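Local structure of uncharacterized protein Atu1656 (Agrobacterium tumefaciens, 2OJH) at residues F44-W49 with N88-S93; F82-N87 with D103-G108. The protein is of unknown function but belongs to the TolB family and folds as a six-bladed beta-propeller. All coordinates share one frame; numbering follows the deposited sequence.

Contact 1. Residues F44-W49 with N88-S93; sequences FEAPNW and NDHGIS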
loop_
_atom_site.group_PDB
_atom_site.type_symbol
_atom_site.label_atom_id
_atom_site.label_comp_id
_atom_site.label_asym_id
_atom_site.label_seq_id
_atom_site.Cartn_x
_atom_site.Cartn_y
_atom_site.Cartn_z
ATOM N N PHE A 44 -6.001 -12.052 -6.444
ATOM C CA PHE A 44 -6.453 -10.700 -6.154
ATOM C C PHE A 44 -5.490 -10.139 -5.138
ATOM O O PHE A 44 -4.986 -10.887 -4.286
ATOM C CB PHE A 44 -7.875 -10.693 -5.592
ATOM C CG PHE A 44 -8.924 -10.561 -6.638
ATOM C CD1 PHE A 44 -9.154 -11.592 -7.551
ATOM C CD2 PHE A 44 -9.652 -9.381 -6.746
ATOM C CE1 PHE A 44 -10.126 -11.473 -8.534
ATOM C CE2 PHE A 44 -10.627 -9.250 -7.742
ATOM C CZ PHE A 44 -10.855 -10.292 -8.632
ATOM N N GLU A 45 -5.231 -8.833 -5.222
ATOM C CA GLU A 45 -4.118 -8.243 -4.477
ATOM C C GLU A 45 -4.413 -6.899 -3.852
ATOM O O GLU A 45 -5.191 -6.122 -4.387
ATOM C CB GLU A 45 -2.885 -8.121 -5.410
ATOM C CG GLU A 45 -2.438 -9.502 -5.951
ATOM C CD GLU A 45 -1.158 -9.477 -6.733
ATOM O OE1 GLU A 45 -0.085 -9.496 -6.094
ATOM O OE2 GLU A 45 -1.218 -9.506 -7.993
ATOM N N ALA A 46 -3.762 -6.627 -2.721
ATOM C CA ALA A 46 -3.542 -5.219 -2.282
ATOM C C ALA A 46 -4.788 -4.342 -2.092
ATOM O O ALA A 46 -5.004 -3.327 -2.799
ATOM C CB ALA A 46 -2.492 -4.525 -3.220
ATOM N N PRO A 47 -5.635 -4.717 -1.116
ATOM C CA PRO A 47 -6.881 -3.962 -0.931
ATOM C C PRO A 47 -6.667 -2.548 -0.338
ATOM O O PRO A 47 -5.851 -2.373 0.588
ATOM C CB PRO A 47 -7.670 -4.853 0.047
ATOM C CG PRO A 47 -6.612 -5.570 0.843
ATOM C CD PRO A 47 -5.502 -5.834 -0.158
ATOM N N ASN A 48 -7.382 -1.570 -0.904
ATOM C CA ASN A 48 -7.694 -0.295 -0.236
ATOM C C ASN A 48 -9.110 -0.382 0.333
ATOM O O ASN A 48 -9.925 -1.191 -0.116
ATOM C CB ASN A 48 -7.783 0.880 -1.244
ATOM C CG ASN A 48 -6.542 1.067 -2.082
ATOM O OD1 ASN A 48 -6.629 1.096 -3.304
ATOM N ND2 ASN A 48 -5.378 1.197 -1.445
ATOM N N TRP A 49 -9.418 0.490 1.294
ATOM C CA TRP A 49 -10.742 0.537 1.876
ATOM C C TRP A 49 -11.300 1.907 1.618
ATOM O O TRP A 49 -10.652 2.900 1.960
ATOM C CB TRP A 49 -10.629 0.299 3.383
ATOM C CG TRP A 49 -11.901 -0.168 4.078
ATOM C CD1 TRP A 49 -13.190 0.319 3.920
ATOM C CD2 TRP A 49 -11.977 -1.186 5.086
ATOM N NE1 TRP A 49 -14.050 -0.341 4.786
ATOM C CE2 TRP A 49 -13.326 -1.263 5.511
ATOM C CE3 TRP A 49 -11.017 -2.021 5.699
ATOM C CZ2 TRP A 49 -13.751 -2.175 6.504
ATOM C CZ3 TRP A 49 -11.441 -2.925 6.674
ATOM C CH2 TRP A 49 -12.796 -2.987 7.070
ATOM N N ASN A 88 0.094 -3.460 -8.062
ATOM C CA ASN A 88 -0.486 -3.516 -6.699
ATOM C C ASN A 88 -0.465 -2.220 -5.898
ATOM O O ASN A 88 -0.798 -2.235 -4.715
ATOM C CB ASN A 88 0.263 -4.518 -5.841
ATOM C CG ASN A 88 0.040 -5.937 -6.270
ATOM O OD1 ASN A 88 -0.509 -6.217 -7.363
ATOM N ND2 ASN A 88 0.453 -6.863 -5.406
ATOM N N ASP A 89 -0.078 -1.117 -6.542
ATOM C CA ASP A 89 0.192 0.150 -5.851
ATOM C C ASP A 89 -0.826 1.153 -6.324
ATOM O O ASP A 89 -0.717 1.678 -7.431
ATOM C CB ASP A 89 1.616 0.627 -6.168
ATOM C CG ASP A 89 2.683 -0.392 -5.834
ATOM O OD1 ASP A 89 2.631 -1.064 -4.765
ATOM O OD2 ASP A 89 3.647 -0.497 -6.626
ATOM N N HIS A 90 -1.837 1.403 -5.494
ATOM C CA HIS A 90 -3.000 2.189 -5.909
ATOM C C HIS A 90 -3.690 2.686 -4.655
ATOM O O HIS A 90 -3.429 2.208 -3.575
ATOM C CB HIS A 90 -3.977 1.362 -6.778
ATOM C CG HIS A 90 -4.303 -0.005 -6.226
ATOM N ND1 HIS A 90 -5.194 -0.197 -5.189
ATOM C CD2 HIS A 90 -3.883 -1.241 -6.591
ATOM C CE1 HIS A 90 -5.282 -1.487 -4.918
ATOM N NE2 HIS A 90 -4.503 -2.145 -5.760
ATOM N N GLY A 91 -4.606 3.627 -4.767
ATOM C CA GLY A 91 -5.207 4.128 -3.546
ATOM C C GLY A 91 -6.376 5.004 -3.882
ATOM O O GLY A 91 -6.686 5.189 -5.065
ATOM N N ILE A 92 -7.036 5.490 -2.837
ATOM C CA ILE A 92 -8.288 6.262 -2.967
ATOM C C ILE A 92 -8.085 7.570 -2.197
ATOM O O ILE A 92 -7.448 7.578 -1.105
ATOM C CB ILE A 92 -9.488 5.469 -2.394
ATOM C CG1 ILE A 92 -9.599 4.049 -2.997
ATOM C CG2 ILE A 92 -10.794 6.209 -2.616
ATOM C CD1 ILE A 92 -10.725 3.214 -2.328
ATOM N N SER A 93 -8.524 8.677 -2.773
ATOM C CA SER A 93 -8.325 9.988 -2.173
ATOM C C SER A 93 -9.212 10.100 -0.941
ATOM O O SER A 93 -10.252 9.445 -0.869
ATOM C CB SER A 93 -8.704 11.092 -3.169
ATOM O OG SER A 93 -10.077 10.982 -3.450
#

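Contact 2. Residues F82-N87 with D103-G108; sequences FATICN and DKVEFG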
loop_
_atom_site.group_PDB
_atom_site.type_symbol
_atom_site.label_atom_id
_atom_site.label_comp_id
_atom_site.label_asym_id
_atom_site.label_seq_id
_atom_site.Cartn_x
_atom_site.Cartn_y
_atom_site.Cartn_z
ATOM N N PHE A 82 -7.400 3.080 -20.728
ATOM C CA PHE A 82 -6.296 2.378 -21.390
ATOM C C PHE A 82 -5.451 1.641 -20.364
ATOM O O PHE A 82 -4.620 0.819 -20.724
ATOM C CB PHE A 82 -5.413 3.333 -22.215
ATOM C CG PHE A 82 -4.708 4.377 -21.389
ATOM C CD1 PHE A 82 -3.620 4.031 -20.599
ATOM C CD2 PHE A 82 -5.133 5.693 -21.403
ATOM C CE1 PHE A 82 -2.965 4.968 -19.818
ATOM C CE2 PHE A 82 -4.479 6.650 -20.641
ATOM C CZ PHE A 82 -3.393 6.277 -19.834
ATOM N N ALA A 83 -5.654 1.950 -19.094
ATOM C CA ALA A 83 -4.727 1.466 -18.045
ATOM C C ALA A 83 -5.076 0.051 -17.605
ATOM O O ALA A 83 -5.705 -0.152 -16.564
ATOM C CB ALA A 83 -4.744 2.399 -16.852
ATOM N N THR A 84 -4.698 -0.933 -18.413
ATOM C CA THR A 84 -5.146 -2.301 -18.166
ATOM C C THR A 84 -3.988 -3.176 -17.704
ATOM O O THR A 84 -4.090 -4.415 -17.706
ATOM C CB THR A 84 -5.707 -2.906 -19.420
ATOM O OG1 THR A 84 -4.725 -2.796 -20.463
ATOM C CG2 THR A 84 -6.993 -2.165 -19.851
ATOM N N ILE A 85 -2.874 -2.545 -17.346
ATOM C CA ILE A 85 -1.781 -3.270 -16.737
ATOM C C ILE A 85 -1.403 -2.519 -15.461
ATOM O O ILE A 85 -0.266 -2.026 -15.320
ATOM C CB ILE A 85 -0.545 -3.469 -17.664
ATOM C CG1 ILE A 85 -0.932 -4.023 -19.039
ATOM C CG2 ILE A 85 0.430 -4.463 -17.019
ATOM C CD1 ILE A 85 0.219 -3.933 -20.117
ATOM N N CYS A 86 -2.380 -2.420 -14.558
ATOM C CA CYS A 86 -2.205 -1.844 -13.229
ATOM C C CYS A 86 -1.486 -2.817 -12.294
ATOM O O CYS A 86 -1.704 -4.044 -12.341
ATOM C CB CYS A 86 -3.559 -1.502 -12.611
ATOM S SG CYS A 86 -4.339 -0.166 -13.463
ATOM N N ASN A 87 -0.638 -2.287 -11.426
ATOM C CA ASN A 87 0.045 -3.150 -10.492
ATOM C C ASN A 87 -0.592 -2.987 -9.099
ATOM O O ASN A 87 -1.686 -2.413 -8.989
ATOM C CB ASN A 87 1.564 -2.899 -10.519
ATOM C CG ASN A 87 1.945 -1.473 -10.085
ATOM O OD1 ASN A 87 1.307 -0.889 -9.200
ATOM N ND2 ASN A 87 3.033 -0.927 -10.681
ATOM N N ASP A 103 0.431 2.130 -13.598
ATOM C CA ASP A 103 0.161 1.317 -14.779
ATOM C C ASP A 103 1.324 1.347 -15.795
ATOM O O ASP A 103 2.078 2.326 -15.868
ATOM C CB ASP A 103 -1.123 1.813 -15.434
ATOM C CG ASP A 103 -1.410 1.107 -16.731
ATOM O OD1 ASP A 103 -1.984 -0.007 -16.671
ATOM O OD2 ASP A 103 -1.067 1.656 -17.807
ATOM N N LYS A 104 1.457 0.284 -16.591
ATOM C CA LYS A 104 2.561 0.225 -17.537
ATOM C C LYS A 104 2.200 0.105 -19.019
ATOM O O LYS A 104 3.060 -0.212 -19.826
ATOM C CB LYS A 104 3.589 -0.840 -17.128
ATOM C CG LYS A 104 3.119 -2.249 -17.187
ATOM C CD LYS A 104 4.125 -3.193 -16.459
ATOM C CE LYS A 104 5.106 -3.832 -17.441
ATOM N NZ LYS A 104 5.846 -4.986 -16.805
ATOM N N VAL A 105 0.957 0.396 -19.385
ATOM C CA VAL A 105 0.568 0.378 -20.809
ATOM C C VAL A 105 1.370 1.382 -21.637
ATOM O O VAL A 105 1.927 1.034 -22.683
ATOM C CB VAL A 105 -0.968 0.598 -20.999
ATOM C CG1 VAL A 105 -1.315 0.974 -22.436
ATOM C CG2 VAL A 105 -1.722 -0.638 -20.583
ATOM N N GLU A 106 1.438 2.621 -21.165
ATOM C CA GLU A 106 1.988 3.718 -21.972
ATOM C C GLU A 106 3.482 3.675 -22.221
ATOM O O GLU A 106 3.923 3.993 -23.323
ATOM C CB GLU A 106 1.596 5.068 -21.387
ATOM C CG GLU A 106 0.202 5.486 -21.789
ATOM C CD GLU A 106 -0.065 6.964 -21.567
ATOM O OE1 GLU A 106 0.167 7.470 -20.449
ATOM O OE2 GLU A 106 -0.554 7.615 -22.516
ATOM N N PHE A 107 4.252 3.262 -21.217
ATOM C CA PHE A 107 5.706 3.366 -21.275
ATOM C C PHE A 107 6.446 2.073 -20.966
ATOM O O PHE A 107 7.680 2.054 -20.991
ATOM C CB PHE A 107 6.184 4.487 -20.347
ATOM C CG PHE A 107 5.489 5.807 -20.597
ATOM C CD1 PHE A 107 5.816 6.580 -21.709
ATOM C CD2 PHE A 107 4.492 6.257 -19.739
ATOM C CE1 PHE A 107 5.172 7.775 -21.954
ATOM C CE2 PHE A 107 3.842 7.472 -19.980
ATOM C CZ PHE A 107 4.193 8.218 -21.079
ATOM N N GLY A 108 5.712 0.994 -20.704
ATOM C CA GLY A 108 6.330 -0.319 -20.491
ATOM C C GLY A 108 6.909 -0.442 -19.104
ATOM O O GLY A 108 7.554 -1.438 -18.771
#

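Contact 1. Residues F44-W49 with N88-S93
N48 and H90 meet through two hydrogen bonds that use both ends of the N48 amide. The ring nitrogen ND1 of H90 donates to OD1 of N48 over 2.7 Å, with OD1 lying in the ring plane and the donor tilted from the carbonyl plane of N48. In return ND2 of N48 donates to the backbone O of H90, 3.1 Å away, from above that carbonyl's plane. The amide and imidazole planes stand 90° apart. The other ring nitrogen, NE2, is hydrogen-bonded to OD1 of N59, so the buried imidazole has a partner at each nitrogen. A second polar pair joins E45 to N88: ND2 of N88 reaches OE1 of E45 at 2.8 Å, nearly straight at 172° but from above the carboxylate plane. OE1 also forms a salt bridge with R245, while OD1 of N88 accepts from ND2 of N59, and its ND2 also hydrogen-bonds to OD1 of N275. Apolar touches are few: CB of A46 lies 3.8 Å from CB of N88, and CD1 of I92 lies 3.9 Å from CB of N48. The two segments run 13° from parallel near the centre of the propeller, where 45-49 and 91-92 are first strands of successive four-stranded antiparallel sheets, each hydrogen-bonded to its next strand, 55-60 and 98-103 respectively.

Contact 2. Residues F82-N87 with D103-G108
An Asx turn at the end of strand 98-103 organises this contact: OD2 of D103 accepts from the backbone N of V105 at 2.9 Å, from above the carboxylate plane. CG of D103 is anti to its backbone N (chi1 175°), and OD1 meets the 82-87 loop, where it takes the N-H of I85 at 2.8 Å; the place of OD1 is less certain, since it lies too close to a neighbour. The backbones add a bond from N of K104 to O of I85, 3.1 Å long, and C86 and D103 form a single beta bridge. Beside these polar links, CG2 of I85 presses against CG of K104 at 3.5 Å, tighter than usual for two carbons. CG2 of V105 fits against CG1 of I85 at 3.8 Å, the two side chains crossing at about a right angle. Further out, CE1 of F82 touches CG of E106 at 3.8 Å, the ring and carboxylate planes 32° apart, while OE1 of E106 is hydrogen-bonded to OH of Y113. The F82 ring also packs edge-to-face with Y113. The contact thus joins the loop between strands 76-77 and 91-92 to the turn between strands 98-103 and 111-116.

In the fold
From the N terminus, the chain enters contact 1 on strand 45-49, completes one four-stranded sheet through strand 76-77, and reaches the 82-87 loop of contact 2. It passes directly from there into 88-93, which closes contact 1 over 38 intervening residues. Strand 98-103 then leads to 103-108, closing contact 2 over 15. The two closures therefore cross rather than nest, and the contact centres lie about 16 Å apart. Contact 1 joins neighbouring propeller sheets through their first strands, its centre about 6 Å from that of the chain; contact 2, centred about 18 Å out, ties the crossover between those sheets to a turn of the second. The continuous run 82-93 thus takes part in both.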